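Local coordinates for protein 3-dehydroquinate dehydratase (Aquifex aeolicus, PDB 2EGZ) that probably catalyses the cis-dehydration of 3-dehydroquinate to 3-dehydroshikimate, the third step of the chorismate pathway, through a Schiff base with the substrate, at residues I3-D8 / D25-R30; N11-L16 / L46-S51; K20-D25 / P205-V210; G53-L58 / L83-D88. All coordinates share one frame; numbering follows the deposited sequence.

Contact 1 of 4, residues I3-D8 / D25-R30; sequences IAVPLD and DIVELR
Ile3 O is gripped by two backbone N-H groups, Asp25 N at 2.9 Å and Ile26 N at 3.0 Å, both in the carbonyl plane. The Asp25 side chain then takes the N-H of Ile3. Its CG stands beside its own backbone N (chi1 -63°), which brings OD2 to 2.9 Å from Ile3 N. That bond is fairly straight (163°) and uses the anti lone pair of OD2. Arg213 of helix 206-217 forms a salt bridge with the same oxygen. An alanine in place of Asp25 would probably loosen the start of the strand pair, since Ile3 N and Arg213 would lose this carboxylate.

The two parallel strands, which flank helix 12-22 in a beta-alpha-beta unit, then bond in alternation, from Val5 N to Ile26 O through to Arg30 N to Leu7 O. Pro6 has no N-H, but its CA makes a C-H contact with Glu28 O at 3.3 Å. On the apolar face of Val5 and Leu7, which packs against helices, the Leu7 and Val27 side chains cross obliquely, with Leu7 CD1 3.9 Å from Val27 CG1. On the face of Ala4 and Pro6, Ala4 CB meets Ile26 CB at 3.7 Å. On this face Glu28 OE2 is also bonded to Thr59. Glu28 probably contributes to the 3-dehydroquinate site close to the Schiff-base Lys142, where its charge could influence the lysine's ionisation.

Contact 2 of 4, residues N11-L16 / L46-S51; sequences NFSENL and LEEVHS
Helices 12-22 and 39-51 run in roughly the same direction, their local axes 10.7 Å apart and inclined by 32°. Glu48 carries much of the contact. Its CG is anti to the backbone N (chi1 -156°), and the extended chain reaches across to the first turn of the other helix. There Ser13 OG donates to Glu48 OE2 at 2.6 Å, on the syn lone pair. The other oxygen, OE1, lies in the plane of the Phe12 ring at its edge, 3.8 Å from Phe12 CD2. The two side chains meet tip to tip, with the carboxylate plane nearly perpendicular to the ring (85°). Ring hydrogens therefore face the negative oxygen, which is likely to be mildly favourable.

Beside this polar pair the contact is apolar. Phe12 CZ touches Val49 CG2 at 3.8 Å, the two side chains crossing at about a right angle. Leu16 lays its two methyls over the backbone of the facing helix. Leu16 CD2 lies 3.4 Å from Glu48 O, and Leu16 CD1 reaches Val49 CG2 at 4.2 Å. The same side chains also press on the sheet: Phe12 on Leu7, Leu16 on Val27, and Val49 on Val27 and Leu29. Here two successive helices pack side by side on the parallel strands, as in the outer helical layer of a TIM barrel, the fold of this family.

Contact 3 of 4, residues K20-D25 / P205-V210; sequences KEKGAD and PLEEMV
Leu206 spreads its two methyls over the end of helix 12-22 and the turn that follows. Its CG is anti to the backbone N (chi1 171°), which carries both methyls onto the other segment. Leu206 CD2 presses on Lys22 CB at 3.4 Å, tighter than a usual carbon contact, and also meets Ala24 CB at 3.7 Å. Leu206 CD1 lies along the backbone, 3.6 Å from Ala24 N.

Outside this apolar patch, Lys22 and Glu207 cross obliquely. The aliphatic parts touch first, with Lys22 CG 3.5 Å from Glu207 CG. The lysine chain is straight as far as CE and bends at the last torsion (chi4 -56°). This brings Lys22 NZ to 2.9 Å from Glu207 OE2. The pair is a salt bridge, although its hydrogen bond is weak.

Gly23, with positive phi, is the first residue to leave helical angles and forms a Schellman motif. A side chain on it would collide with Val210 CG2 and with the carbonyl O of Lys22. Val210 instead sits directly on the turn, its CG2 3.2 Å from Lys22 O. On the inner side, Leu206 and Val210 also touch Ile3, and Ala24 touches Val5, so strand 2-7 underlies the contact. The last helix of the chain thus packs against the end of the first, part of the circular closure of a TIM barrel.

Contact 4 of 4, residues G53-L58 / L83-D88; sequences GLKTIL and LSDYTD
Lys55 and Asp85 cross at about a right angle, and the carboxylate lies against the aliphatic start of the lysine. Asp85 CG stands beside its own backbone N (chi1 -56°), which sends OD2 to 2.7 Å from Thr56 N. The anti lone pair of OD2 takes that N-H, and His50 from helix 39-51 bonds to the same oxygen. Asp85 OD1 forms a salt bridge with Lys55 NZ at 3.4 Å, though the hydrogen bond within it is weak. An alanine in place of Asp85 would probably disturb the start of this strand pairing, because Thr56 N and His50 would lose their shared acceptor and Lys55 its charged partner.

Ser84 meets the Thr56 side chain. Thr56 OG1 donates to Ser84 OG at 2.7 Å, and Ser84 OG in turn donates a hydrogen bond to Tyr86 O. Leu58 N also bonds to Tyr86 O, 2.8 Å away, so this carbonyl holds two donors.

The Tyr86 ring brings its edge to Thr56 O, which lies in the ring plane. Ile57 crosses Tyr86 obliquely, with Ile57 CG1 3.8 Å from Tyr86 CB. Ile57 and Asp88 run side by side, pointing the same way. The Asp88 carboxylate is hydrogen-bonded to Ser114, and a long, weak ion pair links it to Lys142, the Schiff-base lysine. Leu58 and Thr87 lie alongside each other, on the face covered by Phe77 of helix 73-80; Thr87 OG1 bonds to Ser81. Two adjacent parallel strands joined through that helix make a beta-alpha-beta unit of the TIM barrel.

Overall arrangement
From the N terminus, strand 2-7 leads through helix 12-22 to strand 26-30, and contact 1 closes this first loop. Contact 2 opens inside it, at 11-16, and closes at 46-51, so the two cross. Contact 3 opens at 20-25 and closes only at 205-210, crossing both. Contact 4 comes after contacts 1 and 2 have closed and is nested within the long loop of contact 3. Contacts 1 and 4 share one sheet, joined by backbone bonds such as Val27 N to Lys55 O. Contact 2 packs two helices on the outer side of that sheet, through pairs such as Leu29 with Leu46. Contact 3 ties the last helix, 206-217, to the end of the first, 12-22.

Contact 1 of 4, residues I3-D8 / D25-R30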
# COMPACT_ATOMS: atom_id res chain seq x y z
N ILE B 3 -26.04 -8.11 6.89
CA ILE B 3 -25.05 -9.02 7.46
C ILE B 3 -24.41 -9.84 6.35
O ILE B 3 -25.10 -10.50 5.57
CB ILE B 3 -25.69 -9.99 8.46
CG1 ILE B 3 -26.35 -9.20 9.59
CG2 ILE B 3 -24.63 -10.92 9.03
CD1 ILE B 3 -27.13 -10.08 10.56
N ALA B 4 -23.08 -9.81 6.30
CA ALA B 4 -22.35 -10.55 5.28
C ALA B 4 -21.41 -11.57 5.90
O ALA B 4 -20.90 -11.38 7.00
CB ALA B 4 -21.55 -9.59 4.42
N VAL B 5 -21.19 -12.66 5.18
CA VAL B 5 -20.29 -13.71 5.63
C VAL B 5 -19.36 -14.08 4.49
O VAL B 5 -19.82 -14.34 3.37
CB VAL B 5 -21.06 -14.97 6.10
CG1 VAL B 5 -21.98 -15.45 5.00
CG2 VAL B 5 -20.08 -16.06 6.50
N PRO B 6 -18.04 -14.06 4.73
CA PRO B 6 -17.08 -14.41 3.68
C PRO B 6 -17.01 -15.92 3.52
O PRO B 6 -17.16 -16.66 4.49
CB PRO B 6 -15.77 -13.85 4.21
CG PRO B 6 -15.93 -14.03 5.70
CD PRO B 6 -17.35 -13.51 5.90
N LEU B 7 -16.78 -16.37 2.30
CA LEU B 7 -16.69 -17.80 2.03
C LEU B 7 -15.70 -18.08 0.91
O LEU B 7 -15.58 -17.30 -0.04
CB LEU B 7 -18.05 -18.37 1.62
CG LEU B 7 -19.23 -18.43 2.59
CD1 LEU B 7 -20.42 -19.04 1.86
CD2 LEU B 7 -18.89 -19.25 3.82
N ASP B 8 -14.96 -19.18 1.04
CA ASP B 8 -14.05 -19.58 -0.01
C ASP B 8 -14.89 -20.58 -0.80
O ASP B 8 -16.12 -20.60 -0.65
CB ASP B 8 -12.78 -20.25 0.55
CG ASP B 8 -13.08 -21.42 1.46
OD1 ASP B 8 -13.97 -22.23 1.13
OD2 ASP B 8 -12.41 -21.54 2.51
N ASP B 25 -27.47 -11.88 4.75
CA ASP B 25 -28.13 -11.11 3.69
C ASP B 25 -27.21 -11.14 2.49
O ASP B 25 -27.65 -11.10 1.34
CB ASP B 25 -28.31 -9.65 4.10
CG ASP B 25 -29.19 -9.48 5.31
OD1 ASP B 25 -30.39 -9.81 5.19
OD2 ASP B 25 -28.69 -9.02 6.36
N ILE B 26 -25.91 -11.22 2.78
CA ILE B 26 -24.89 -11.21 1.76
C ILE B 26 -23.81 -12.27 1.95
O ILE B 26 -23.46 -12.61 3.07
CB ILE B 26 -24.15 -9.85 1.76
CG1 ILE B 26 -25.14 -8.71 1.50
CG2 ILE B 26 -23.03 -9.86 0.75
CD1 ILE B 26 -24.54 -7.35 1.74
N VAL B 27 -23.31 -12.79 0.83
CA VAL B 27 -22.21 -13.74 0.88
C VAL B 27 -21.06 -13.04 0.16
O VAL B 27 -21.21 -12.59 -0.99
CB VAL B 27 -22.51 -15.07 0.13
CG1 VAL B 27 -21.21 -15.83 -0.12
CG2 VAL B 27 -23.44 -15.93 0.98
N GLU B 28 -19.93 -12.90 0.83
CA GLU B 28 -18.78 -12.27 0.20
C GLU B 28 -17.89 -13.37 -0.36
O GLU B 28 -17.35 -14.18 0.39
CB GLU B 28 -17.97 -11.44 1.19
CG GLU B 28 -16.67 -10.91 0.59
CD GLU B 28 -15.84 -10.09 1.55
OE1 GLU B 28 -15.74 -10.48 2.73
OE2 GLU B 28 -15.27 -9.05 1.13
N LEU B 29 -17.74 -13.41 -1.68
CA LEU B 29 -16.88 -14.41 -2.28
C LEU B 29 -15.45 -13.90 -2.22
O LEU B 29 -15.10 -12.94 -2.88
CB LEU B 29 -17.27 -14.67 -3.74
CG LEU B 29 -18.51 -15.54 -4.02
CD1 LEU B 29 -19.74 -14.86 -3.46
CD2 LEU B 29 -18.66 -15.75 -5.52
N ARG B 30 -14.65 -14.54 -1.37
CA ARG B 30 -13.24 -14.16 -1.24
C ARG B 30 -12.50 -14.99 -2.28
O ARG B 30 -11.93 -16.04 -1.96
CB ARG B 30 -12.73 -14.47 0.17
CG ARG B 30 -13.21 -13.49 1.23
CD ARG B 30 -12.65 -12.09 0.97
NE ARG B 30 -11.19 -12.09 0.98
CZ ARG B 30 -10.44 -11.95 2.08
NH1 ARG B 30 -11.02 -11.79 3.26
NH2 ARG B 30 -9.12 -12.00 1.99

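Contact 2 of 4, residues N11-L16 / L46-S51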
# COMPACT_ATOMS: atom_id res chain seq x y z
N ASN B 11 -16.72 -26.78 0.23
CA ASN B 11 -18.05 -27.17 0.70
C ASN B 11 -18.97 -25.96 0.53
O ASN B 11 -19.84 -25.69 1.36
CB ASN B 11 -18.00 -27.59 2.16
N PHE B 12 -18.78 -25.25 -0.58
CA PHE B 12 -19.55 -24.05 -0.87
C PHE B 12 -21.06 -24.17 -0.80
O PHE B 12 -21.72 -23.45 -0.04
CB PHE B 12 -19.17 -23.51 -2.25
CG PHE B 12 -19.67 -22.13 -2.50
CD1 PHE B 12 -19.12 -21.05 -1.82
CD2 PHE B 12 -20.73 -21.90 -3.37
CE1 PHE B 12 -19.61 -19.76 -2.00
CE2 PHE B 12 -21.23 -20.61 -3.56
CZ PHE B 12 -20.67 -19.55 -2.87
N SER B 13 -21.63 -25.07 -1.60
CA SER B 13 -23.07 -25.25 -1.63
C SER B 13 -23.71 -25.43 -0.25
O SER B 13 -24.75 -24.84 0.03
CB SER B 13 -23.43 -26.43 -2.53
OG SER B 13 -23.11 -26.13 -3.88
N GLU B 14 -23.09 -26.23 0.60
CA GLU B 14 -23.63 -26.45 1.94
C GLU B 14 -23.42 -25.24 2.85
O GLU B 14 -24.27 -24.95 3.69
CB GLU B 14 -23.00 -27.69 2.58
CG GLU B 14 -21.49 -27.64 2.63
CD GLU B 14 -20.93 -28.25 3.90
OE1 GLU B 14 -21.24 -27.72 4.99
OE2 GLU B 14 -20.19 -29.25 3.82
N ASN B 15 -22.30 -24.54 2.68
CA ASN B 15 -22.02 -23.36 3.50
C ASN B 15 -22.98 -22.25 3.12
O ASN B 15 -23.42 -21.47 3.97
CB ASN B 15 -20.58 -22.88 3.32
CG ASN B 15 -19.57 -23.78 4.01
OD1 ASN B 15 -19.86 -24.34 5.07
ND2 ASN B 15 -18.39 -23.92 3.42
N LEU B 16 -23.30 -22.17 1.83
CA LEU B 16 -24.23 -21.16 1.34
C LEU B 16 -25.60 -21.47 1.95
O LEU B 16 -26.30 -20.57 2.42
CB LEU B 16 -24.30 -21.22 -0.19
CG LEU B 16 -25.34 -20.35 -0.90
CD1 LEU B 16 -25.21 -18.89 -0.46
CD2 LEU B 16 -25.16 -20.48 -2.40
N LEU B 46 -21.27 -17.01 -8.01
CA LEU B 46 -22.07 -15.80 -7.82
C LEU B 46 -23.54 -16.10 -8.12
O LEU B 46 -24.44 -15.66 -7.40
CB LEU B 46 -21.61 -14.68 -8.76
CG LEU B 46 -20.25 -14.02 -8.53
CD1 LEU B 46 -19.95 -13.06 -9.67
CD2 LEU B 46 -20.26 -13.27 -7.20
N GLU B 47 -23.77 -16.86 -9.19
CA GLU B 47 -25.12 -17.22 -9.58
C GLU B 47 -25.78 -18.14 -8.56
O GLU B 47 -26.99 -18.05 -8.34
CB GLU B 47 -25.11 -17.90 -10.96
CG GLU B 47 -24.50 -17.03 -12.04
CD GLU B 47 -24.53 -17.68 -13.41
OE1 GLU B 47 -24.19 -18.88 -13.52
OE2 GLU B 47 -24.88 -16.99 -14.39
N GLU B 48 -25.00 -19.01 -7.94
CA GLU B 48 -25.55 -19.93 -6.95
C GLU B 48 -26.02 -19.15 -5.72
O GLU B 48 -27.02 -19.50 -5.09
CB GLU B 48 -24.51 -20.98 -6.54
CG GLU B 48 -25.13 -22.26 -6.00
CD GLU B 48 -24.11 -23.23 -5.45
OE1 GLU B 48 -23.01 -23.34 -6.03
OE2 GLU B 48 -24.41 -23.90 -4.44
N VAL B 49 -25.29 -18.10 -5.36
CA VAL B 49 -25.67 -17.29 -4.22
C VAL B 49 -26.99 -16.60 -4.53
O VAL B 49 -27.91 -16.59 -3.71
CB VAL B 49 -24.62 -16.21 -3.91
CG1 VAL B 49 -25.08 -15.35 -2.76
CG2 VAL B 49 -23.30 -16.88 -3.58
N HIS B 50 -27.08 -16.04 -5.72
CA HIS B 50 -28.30 -15.36 -6.15
C HIS B 50 -29.46 -16.34 -6.21
O HIS B 50 -30.60 -15.99 -5.91
CB HIS B 50 -28.08 -14.71 -7.51
CG HIS B 50 -27.24 -13.47 -7.46
ND1 HIS B 50 -26.47 -13.05 -8.53
CD2 HIS B 50 -27.06 -12.55 -6.49
CE1 HIS B 50 -25.87 -11.92 -8.21
NE2 HIS B 50 -26.21 -11.59 -6.98
N SER B 51 -29.17 -17.58 -6.60
CA SER B 51 -30.21 -18.60 -6.69
C SER B 51 -30.85 -18.87 -5.34
O SER B 51 -31.99 -19.34 -5.26
CB SER B 51 -29.63 -19.90 -7.25
OG SER B 51 -29.21 -19.73 -8.59

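Contact 3 of 4, residues K20-D25 / P205-V210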
# COMPACT_ATOMS: atom_id res chain seq x y z
N LYS B 20 -27.70 -19.00 4.38
CA LYS B 20 -29.08 -18.61 4.12
C LYS B 20 -29.96 -18.87 5.34
O LYS B 20 -30.60 -17.95 5.86
CB LYS B 20 -29.65 -19.39 2.93
CG LYS B 20 -31.13 -19.12 2.67
CD LYS B 20 -31.66 -19.95 1.51
CE LYS B 20 -33.14 -19.71 1.26
NZ LYS B 20 -34.02 -20.27 2.34
N GLU B 21 -29.98 -20.12 5.80
CA GLU B 21 -30.80 -20.50 6.95
C GLU B 21 -30.48 -19.69 8.20
O GLU B 21 -31.39 -19.32 8.95
CB GLU B 21 -30.63 -21.99 7.23
N LYS B 22 -29.20 -19.41 8.42
CA LYS B 22 -28.80 -18.66 9.60
C LYS B 22 -29.07 -17.15 9.55
O LYS B 22 -28.92 -16.47 10.56
CB LYS B 22 -27.33 -18.95 9.91
CG LYS B 22 -27.12 -20.38 10.37
CD LYS B 22 -25.67 -20.71 10.66
CE LYS B 22 -25.53 -22.19 11.00
NZ LYS B 22 -26.40 -22.60 12.14
N GLY B 23 -29.48 -16.64 8.39
CA GLY B 23 -29.81 -15.23 8.30
C GLY B 23 -28.89 -14.25 7.59
O GLY B 23 -29.04 -13.04 7.75
N ALA B 24 -27.93 -14.74 6.81
CA ALA B 24 -27.02 -13.85 6.10
C ALA B 24 -27.79 -13.14 4.99
O ALA B 24 -28.67 -13.74 4.36
CB ALA B 24 -25.87 -14.64 5.51
N ASP B 25 -27.47 -11.88 4.75
CA ASP B 25 -28.13 -11.11 3.69
C ASP B 25 -27.21 -11.14 2.49
O ASP B 25 -27.65 -11.10 1.34
CB ASP B 25 -28.31 -9.65 4.10
CG ASP B 25 -29.19 -9.48 5.31
OD1 ASP B 25 -30.39 -9.81 5.19
OD2 ASP B 25 -28.69 -9.02 6.36
N PRO B 205 -20.41 -14.93 15.30
CA PRO B 205 -21.14 -15.88 14.45
C PRO B 205 -22.41 -15.28 13.85
O PRO B 205 -23.11 -14.50 14.49
CB PRO B 205 -21.45 -17.03 15.41
CG PRO B 205 -20.28 -16.99 16.37
CD PRO B 205 -20.16 -15.50 16.63
N LEU B 206 -22.70 -15.66 12.62
CA LEU B 206 -23.88 -15.18 11.90
C LEU B 206 -25.17 -15.27 12.72
O LEU B 206 -25.92 -14.30 12.80
CB LEU B 206 -24.04 -15.96 10.60
CG LEU B 206 -25.33 -15.77 9.80
CD1 LEU B 206 -25.54 -14.30 9.45
CD2 LEU B 206 -25.24 -16.60 8.53
N GLU B 207 -25.42 -16.43 13.31
CA GLU B 207 -26.64 -16.61 14.10
C GLU B 207 -26.76 -15.61 15.23
O GLU B 207 -27.84 -15.08 15.49
CB GLU B 207 -26.70 -18.03 14.68
CG GLU B 207 -26.86 -19.12 13.63
CD GLU B 207 -27.07 -20.49 14.25
OE1 GLU B 207 -26.20 -20.92 15.05
OE2 GLU B 207 -28.10 -21.13 13.95
N GLU B 208 -25.65 -15.34 15.91
CA GLU B 208 -25.65 -14.39 17.02
C GLU B 208 -25.92 -12.96 16.55
O GLU B 208 -26.68 -12.23 17.18
CB GLU B 208 -24.33 -14.47 17.78
CG GLU B 208 -24.18 -15.75 18.61
CD GLU B 208 -22.83 -15.85 19.31
OE1 GLU B 208 -22.38 -14.83 19.89
OE2 GLU B 208 -22.23 -16.95 19.30
N MET B 209 -25.30 -12.56 15.44
CA MET B 209 -25.50 -11.20 14.94
C MET B 209 -26.94 -10.97 14.50
O MET B 209 -27.47 -9.87 14.63
CB MET B 209 -24.55 -10.91 13.77
CG MET B 209 -24.63 -9.48 13.26
SD MET B 209 -24.21 -8.23 14.52
CE MET B 209 -22.45 -8.22 14.35
N VAL B 210 -27.58 -12.01 13.98
CA VAL B 210 -28.96 -11.89 13.54
C VAL B 210 -29.85 -11.54 14.74
O VAL B 210 -30.70 -10.65 14.66
CB VAL B 210 -29.45 -13.20 12.90
CG1 VAL B 210 -30.96 -13.17 12.72
CG2 VAL B 210 -28.77 -13.39 11.55

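Contact 4 of 4, residues G53-L58 / L83-D88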
# COMPACT_ATOMS: atom_id res chain seq x y z
N GLY B 53 -31.29 -16.48 -3.19
CA GLY B 53 -31.90 -15.22 -2.78
C GLY B 53 -31.02 -14.26 -2.00
O GLY B 53 -31.53 -13.31 -1.41
N LEU B 54 -29.71 -14.49 -1.99
CA LEU B 54 -28.80 -13.61 -1.27
C LEU B 54 -28.01 -12.72 -2.21
O LEU B 54 -27.85 -13.04 -3.39
CB LEU B 54 -27.83 -14.42 -0.41
CG LEU B 54 -28.32 -14.79 0.99
CD1 LEU B 54 -29.59 -15.63 0.89
CD2 LEU B 54 -27.22 -15.53 1.74
N LYS B 55 -27.51 -11.60 -1.69
CA LYS B 55 -26.71 -10.69 -2.49
C LYS B 55 -25.25 -11.10 -2.38
O LYS B 55 -24.87 -11.84 -1.48
CB LYS B 55 -26.88 -9.25 -2.03
CG LYS B 55 -28.21 -8.64 -2.45
CD LYS B 55 -28.33 -7.21 -1.97
CE LYS B 55 -29.61 -6.57 -2.47
NZ LYS B 55 -29.63 -6.50 -3.95
N THR B 56 -24.43 -10.60 -3.30
CA THR B 56 -23.01 -10.94 -3.31
C THR B 56 -22.08 -9.74 -3.27
O THR B 56 -22.44 -8.64 -3.69
CB THR B 56 -22.63 -11.71 -4.59
OG1 THR B 56 -22.89 -10.88 -5.73
CG2 THR B 56 -23.43 -12.99 -4.70
N ILE B 57 -20.89 -9.98 -2.75
CA ILE B 57 -19.82 -8.99 -2.73
C ILE B 57 -18.70 -9.75 -3.43
O ILE B 57 -18.30 -10.84 -2.99
CB ILE B 57 -19.33 -8.63 -1.30
CG1 ILE B 57 -20.39 -7.80 -0.57
CG2 ILE B 57 -18.05 -7.80 -1.40
CD1 ILE B 57 -20.04 -7.53 0.89
N LEU B 58 -18.21 -9.19 -4.53
CA LEU B 58 -17.12 -9.80 -5.28
C LEU B 58 -15.82 -9.21 -4.76
O LEU B 58 -15.53 -8.04 -4.99
CB LEU B 58 -17.27 -9.50 -6.77
CG LEU B 58 -16.13 -9.94 -7.69
CD1 LEU B 58 -16.01 -11.46 -7.69
CD2 LEU B 58 -16.39 -9.43 -9.11
N LEU B 83 -22.18 -8.36 -12.65
CA LEU B 83 -23.09 -9.39 -12.17
C LEU B 83 -23.19 -9.54 -10.66
O LEU B 83 -24.01 -10.31 -10.17
CB LEU B 83 -22.71 -10.73 -12.79
CG LEU B 83 -22.54 -10.74 -14.32
CD1 LEU B 83 -22.07 -12.12 -14.78
CD2 LEU B 83 -23.85 -10.35 -14.98
N SER B 84 -22.35 -8.83 -9.92
CA SER B 84 -22.37 -8.92 -8.46
C SER B 84 -23.02 -7.67 -7.88
O SER B 84 -22.83 -6.57 -8.40
CB SER B 84 -20.94 -9.06 -7.93
OG SER B 84 -20.93 -9.27 -6.53
N ASP B 85 -23.79 -7.83 -6.81
CA ASP B 85 -24.46 -6.70 -6.19
C ASP B 85 -23.45 -5.66 -5.72
O ASP B 85 -23.69 -4.45 -5.84
CB ASP B 85 -25.32 -7.17 -5.01
CG ASP B 85 -26.31 -8.24 -5.43
OD1 ASP B 85 -27.35 -7.89 -6.04
OD2 ASP B 85 -26.04 -9.43 -5.17
N TYR B 86 -22.33 -6.13 -5.20
CA TYR B 86 -21.24 -5.26 -4.74
C TYR B 86 -19.92 -5.82 -5.24
O TYR B 86 -19.79 -7.03 -5.44
CB TYR B 86 -21.12 -5.24 -3.22
CG TYR B 86 -22.32 -4.78 -2.43
CD1 TYR B 86 -22.45 -3.45 -2.03
CD2 TYR B 86 -23.28 -5.70 -2.01
CE1 TYR B 86 -23.51 -3.05 -1.22
CE2 TYR B 86 -24.34 -5.30 -1.22
CZ TYR B 86 -24.45 -3.98 -0.82
OH TYR B 86 -25.48 -3.60 0.00
N THR B 87 -18.95 -4.94 -5.41
CA THR B 87 -17.59 -5.32 -5.77
C THR B 87 -16.72 -4.55 -4.78
O THR B 87 -16.89 -3.34 -4.61
CB THR B 87 -17.21 -4.90 -7.20
OG1 THR B 87 -17.90 -5.73 -8.15
CG2 THR B 87 -15.70 -5.06 -7.40
N ASP B 88 -15.84 -5.27 -4.10
CA ASP B 88 -14.95 -4.65 -3.12
C ASP B 88 -13.55 -4.56 -3.74
O ASP B 88 -12.94 -5.58 -4.03
CB ASP B 88 -14.90 -5.49 -1.84
CG ASP B 88 -14.00 -4.88 -0.76
OD1 ASP B 88 -12.93 -4.32 -1.11
OD2 ASP B 88 -14.34 -4.98 0.44